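Local coordinates for signal transduction histidine-protein kinase/phosphatase MprB (PDB 6BLK) that probably autophosphorylates a histidine at the expense of ATP as the sensor kinase of a mycobacterial two-component stress-response system, represented here by its ATP-binding kinase domain, at residues A[27-32]-A[60-65]; A[65-70]-A[85-90]. One frame throughout, in Å; residues are numbered along the deposited sequence.

Contact 1: A[27-32]-A[60-65]; sequences SDIEFE and KWSPPG. With ATP (adenosine-5'-triphosphate), chain E.
D28 and I29, at the entrance to strand 30-40, each meet a different part of the loop that follows helix 44-60: I29 touches S62, whereas D28 bonds to G65 and brushes P64. K60 closes the helix, and its CB points away from this contact; its side chain, bent at chi3 (68°), serves the nucleotide instead, NZ donating to the beta-phosphate oxygen O2B of ATP at 2.8 Å. W61, the first residue to leave the helical conformation, also faces the ligand. Its indole has K60 CB over one face and the adenine atom N3 of ATP 3.9 Å above the other, while CH2 of the six-membered ring approaches the ribose atom C3' to 3.4 Å; NE1 is bonded to the carbonyl of R110. With S62 the chain turns to 27-32. I29 CD1 lies 3.8 Å from S62 CB and equally near its OG, an apolar end laid against a hydroxyl already bonded to A58 O, one turn back in the helix. The other branch of I29, CG2, sits 3.8 Å above the centre of the F31 ring. P64 brings its CA to 3.4 Å from D28 OD2. G65, at positive phi, gives its N-H to the same OD2, at 2.8 Å and nearly straight (166°). This bond, made to the anti lone pair, ties the loop to the residues just before strand 30-40; R26 is a second partner of OD2, through a salt bridge. An adenine-facing helix end followed by a short loop leading to strand 67-76 is consistent with the N-box region of the Bergerat ATP-binding fold of histidine kinases, DNA gyrase and HSP90.

Contact 2: A[65-70]-A[85-90]; sequences GGRVGV and TDQGPG
R67 and Q87 cross obliquely, guanidinium and amide planes turned 70° apart. NE2 of Q87 lies 3.6 Å from NH2 of R67, but both are donors, and the guanidinium instead finds its salt bridge with E32. It is the other end of the amide that joins the segments: OE1 accepts the backbone N-H of R67 at 2.9 Å, the donor tilted 33° from the carbonyl plane, and OE1 also lies against G66 CA. A water then spans the same two residues, giving a hydrogen to R67 O and taking one from Q87 N, each at 2.8 Å. Further along, V68 turns CG1 to within 3.3 Å of T85 O, which also receives a CA-H contact from V68. G69 and T85 form an antiparallel hydrogen-bonded pair, with T85 N donating to G69 O at 2.8 Å and G69 N returning a bond to T85 O. T85 OG1, set between backbone N and carbonyl carbon (chi1 54°), adds a weak bond from G69 N. D86 sends its carboxylate the other way, where OD1 accepts from G88 N in an Asx turn and from T147 N. The loop after strand 79-85 and T147 N together restrain the carboxylate, consistent with D86 being pre-set to accept, through OD2, from the adenine amino group of ATP.

Contacts 1 and 2 follow one another along the chain, share G65, and have centres about 7 Å apart. Strands 30-40 and 67-76, parallel neighbours in the sheet, join them: E32 N lies 2.8 Å from V68 O, a probable hydrogen bond, and the salt bridge from E32 OE1 to R67 NH1 is equally short. Between them V68 CG2 packs against S62 OG at 3.3 Å, and the side chains of S62 and D86 are about 4 Å apart at their nearest atoms. The pair illustrates a nucleotide site assembled from the end of a helix and the loop after a strand: segment 60-65, anchored by contact 1 at its far end, also carries K60 and W61 of the pocket, and the D86 side chain lies, between nearest atoms, about 6 Å from that of W61 and 3 Å from ATP.

Contact 1: A[27-32]-A[60-65]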
# COMPACT_ATOMS: atom_id res chain seq x y z
N SER A 27 -14.01 10.58 2.93
CA SER A 27 -13.71 11.55 3.98
C SER A 27 -14.06 11.05 5.38
O SER A 27 -13.65 11.68 6.36
CB SER A 27 -14.48 12.85 3.72
OG SER A 27 -15.86 12.61 3.81
N ASP A 28 -14.81 9.95 5.49
CA ASP A 28 -15.12 9.40 6.80
C ASP A 28 -13.97 8.63 7.43
O ASP A 28 -13.97 8.42 8.65
CB ASP A 28 -16.33 8.48 6.69
CG ASP A 28 -16.07 7.33 5.78
OD1 ASP A 28 -15.75 7.59 4.59
OD2 ASP A 28 -16.15 6.18 6.25
N ILE A 29 -12.99 8.18 6.64
CA ILE A 29 -11.96 7.29 7.16
C ILE A 29 -10.99 8.07 8.03
O ILE A 29 -10.58 9.19 7.69
CB ILE A 29 -11.23 6.59 6.01
CG1 ILE A 29 -12.17 5.60 5.33
CG2 ILE A 29 -9.95 5.88 6.52
CD1 ILE A 29 -11.60 5.01 4.03
N GLU A 30 -10.60 7.46 9.13
CA GLU A 30 -9.60 8.07 10.00
C GLU A 30 -8.26 7.52 9.55
O GLU A 30 -7.90 6.40 9.91
CB GLU A 30 -9.89 7.76 11.46
CG GLU A 30 -8.74 8.13 12.40
CD GLU A 30 -8.26 9.57 12.25
OE1 GLU A 30 -9.11 10.46 11.99
OE2 GLU A 30 -7.04 9.81 12.38
N PHE A 31 -7.54 8.29 8.73
CA PHE A 31 -6.20 7.89 8.31
C PHE A 31 -5.21 8.17 9.43
O PHE A 31 -5.08 9.32 9.87
CB PHE A 31 -5.78 8.62 7.03
CG PHE A 31 -6.49 8.14 5.80
CD1 PHE A 31 -6.07 7.01 5.13
CD2 PHE A 31 -7.58 8.84 5.30
CE1 PHE A 31 -6.71 6.58 3.99
CE2 PHE A 31 -8.23 8.42 4.16
CZ PHE A 31 -7.79 7.28 3.50
N GLU A 32 -4.54 7.13 9.91
CA GLU A 32 -3.58 7.25 11.00
C GLU A 32 -2.20 7.11 10.39
O GLU A 32 -1.79 6.00 10.03
CB GLU A 32 -3.83 6.18 12.06
CG GLU A 32 -5.22 6.29 12.69
CD GLU A 32 -5.52 5.17 13.66
OE1 GLU A 32 -5.16 4.00 13.37
OE2 GLU A 32 -6.14 5.45 14.72
N LYS A 60 -11.52 1.40 -0.25
CA LYS A 60 -12.69 0.79 -0.89
C LYS A 60 -13.38 -0.17 0.05
O LYS A 60 -14.62 -0.18 0.18
CB LYS A 60 -12.30 0.05 -2.19
CG LYS A 60 -12.13 0.97 -3.38
CD LYS A 60 -11.46 0.24 -4.55
CE LYS A 60 -12.35 -0.82 -5.14
NZ LYS A 60 -11.72 -1.57 -6.31
N TRP A 61 -12.58 -1.00 0.72
CA TRP A 61 -13.09 -2.06 1.57
C TRP A 61 -13.06 -1.70 3.06
O TRP A 61 -13.26 -2.57 3.90
CB TRP A 61 -12.35 -3.36 1.27
CG TRP A 61 -12.79 -3.93 -0.07
CD1 TRP A 61 -13.97 -4.57 -0.32
CD2 TRP A 61 -12.09 -3.87 -1.32
NE1 TRP A 61 -14.04 -4.92 -1.66
CE2 TRP A 61 -12.89 -4.51 -2.29
CE3 TRP A 61 -10.85 -3.35 -1.71
CZ2 TRP A 61 -12.51 -4.62 -3.62
CZ3 TRP A 61 -10.47 -3.47 -3.04
CH2 TRP A 61 -11.30 -4.10 -3.97
N SER A 62 -12.85 -0.45 3.38
CA SER A 62 -12.99 0.05 4.75
C SER A 62 -14.46 0.17 5.12
O SER A 62 -15.23 0.72 4.33
CB SER A 62 -12.39 1.42 4.90
OG SER A 62 -10.98 1.39 5.09
N PRO A 63 -14.83 -0.24 6.32
CA PRO A 63 -16.18 0.05 6.79
C PRO A 63 -16.39 1.54 6.98
O PRO A 63 -15.44 2.33 7.05
CB PRO A 63 -16.27 -0.72 8.12
CG PRO A 63 -14.90 -0.78 8.62
CD PRO A 63 -14.02 -0.89 7.37
N PRO A 64 -17.63 2.00 7.06
CA PRO A 64 -17.86 3.41 7.34
C PRO A 64 -17.22 3.79 8.67
O PRO A 64 -17.35 3.07 9.66
CB PRO A 64 -19.39 3.52 7.40
CG PRO A 64 -19.85 2.36 6.73
CD PRO A 64 -18.90 1.28 6.93
N GLY A 65 -16.50 4.90 8.66
CA GLY A 65 -15.73 5.33 9.81
C GLY A 65 -14.51 4.49 10.12
O GLY A 65 -13.89 4.69 11.17
PG ATP E . -8.28 -1.90 -9.70
O1G ATP E . -7.33 -1.78 -8.52
O2G ATP E . -7.71 -2.42 -11.02
O3G ATP E . -9.21 -0.72 -9.88
PB ATP E . -9.31 -3.95 -7.87
O1B ATP E . -10.48 -4.92 -7.96
O2B ATP E . -9.26 -2.90 -6.82
O3B ATP E . -9.28 -3.12 -9.28
PA ATP E . -6.66 -4.84 -6.98
O1A ATP E . -5.53 -5.46 -7.80
O2A ATP E . -6.42 -3.48 -6.36
O3A ATP E . -7.95 -4.85 -7.98
O5' ATP E . -7.11 -5.91 -5.92
C5' ATP E . -7.41 -7.23 -6.32
C4' ATP E . -8.53 -7.76 -5.43
O4' ATP E . -7.95 -8.02 -4.14
C3' ATP E . -9.73 -6.85 -5.17
O3' ATP E . -10.74 -6.97 -6.20
C2' ATP E . -10.21 -7.38 -3.83
O2' ATP E . -10.97 -8.59 -3.98
C1' ATP E . -8.92 -7.75 -3.14
N9 ATP E . -8.37 -6.68 -2.29
C8 ATP E . -7.29 -5.86 -2.54
N7 ATP E . -7.08 -5.04 -1.48
C5 ATP E . -8.01 -5.34 -0.55
C6 ATP E . -8.29 -4.86 0.78
N6 ATP E . -7.54 -3.86 1.28
N1 ATP E . -9.30 -5.41 1.44
C2 ATP E . -10.05 -6.40 0.92
N3 ATP E . -9.84 -6.91 -0.30
C4 ATP E . -8.83 -6.42 -1.06

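Contact 2: A[65-70]-A[85-90]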
# COMPACT_ATOMS: atom_id res chain seq x y z
N GLY A 65 -16.50 4.90 8.66
CA GLY A 65 -15.73 5.33 9.81
C GLY A 65 -14.51 4.49 10.12
O GLY A 65 -13.89 4.69 11.17
N GLY A 66 -14.13 3.59 9.22
CA GLY A 66 -12.96 2.76 9.45
C GLY A 66 -11.69 3.56 9.57
O GLY A 66 -11.57 4.70 9.11
N ARG A 67 -10.72 2.93 10.20
CA ARG A 67 -9.39 3.49 10.37
C ARG A 67 -8.48 2.82 9.36
O ARG A 67 -8.53 1.60 9.18
CB ARG A 67 -8.88 3.25 11.79
CG ARG A 67 -9.58 4.10 12.85
CD ARG A 67 -8.94 3.96 14.23
NE ARG A 67 -9.03 2.60 14.77
CZ ARG A 67 -8.00 1.82 15.05
NH1 ARG A 67 -6.75 2.22 14.87
NH2 ARG A 67 -8.22 0.60 15.54
N VAL A 68 -7.66 3.63 8.70
CA VAL A 68 -6.63 3.12 7.80
C VAL A 68 -5.28 3.57 8.35
O VAL A 68 -5.07 4.77 8.58
CB VAL A 68 -6.86 3.60 6.36
CG1 VAL A 68 -5.61 3.32 5.47
CG2 VAL A 68 -8.13 2.97 5.76
N GLY A 69 -4.39 2.62 8.60
CA GLY A 69 -3.09 2.91 9.14
C GLY A 69 -2.08 2.97 8.00
O GLY A 69 -2.12 2.16 7.10
N VAL A 70 -1.22 3.98 8.06
CA VAL A 70 -0.21 4.22 7.04
C VAL A 70 1.08 4.45 7.81
O VAL A 70 1.30 5.53 8.37
CB VAL A 70 -0.53 5.42 6.15
CG1 VAL A 70 0.52 5.57 5.09
CG2 VAL A 70 -1.94 5.33 5.56
N THR A 85 -2.85 -0.49 6.39
CA THR A 85 -3.75 -1.40 7.05
C THR A 85 -5.16 -0.84 7.02
O THR A 85 -5.37 0.38 7.05
CB THR A 85 -3.39 -1.67 8.54
OG1 THR A 85 -3.30 -0.42 9.23
CG2 THR A 85 -2.13 -2.43 8.68
N ASP A 86 -6.12 -1.76 6.99
CA ASP A 86 -7.53 -1.36 7.09
C ASP A 86 -8.26 -2.28 8.06
O ASP A 86 -7.69 -3.21 8.64
CB ASP A 86 -8.21 -1.36 5.72
CG ASP A 86 -8.17 -2.71 5.06
OD1 ASP A 86 -8.70 -3.69 5.65
OD2 ASP A 86 -7.55 -2.80 3.98
N GLN A 87 -9.56 -2.00 8.23
CA GLN A 87 -10.45 -2.76 9.08
C GLN A 87 -11.51 -3.48 8.26
O GLN A 87 -12.62 -3.72 8.74
CB GLN A 87 -11.10 -1.84 10.11
CG GLN A 87 -10.13 -1.25 11.09
CD GLN A 87 -10.82 -0.41 12.14
OE1 GLN A 87 -11.42 0.62 11.83
NE2 GLN A 87 -10.75 -0.85 13.38
N GLY A 88 -11.18 -3.79 7.02
CA GLY A 88 -12.03 -4.53 6.15
C GLY A 88 -11.97 -6.01 6.43
O GLY A 88 -11.48 -6.47 7.47
N PRO A 89 -12.50 -6.82 5.51
CA PRO A 89 -12.62 -8.25 5.79
C PRO A 89 -11.30 -8.99 5.84
O PRO A 89 -11.26 -10.11 6.39
CB PRO A 89 -13.47 -8.76 4.62
CG PRO A 89 -13.17 -7.79 3.53
CD PRO A 89 -13.07 -6.47 4.20
N GLY A 90 -10.23 -8.44 5.29
CA GLY A 90 -8.98 -9.15 5.20
C GLY A 90 -8.97 -10.13 4.04
O GLY A 90 -10.00 -10.55 3.54
O HOH W 1 -10.59 0.55 7.67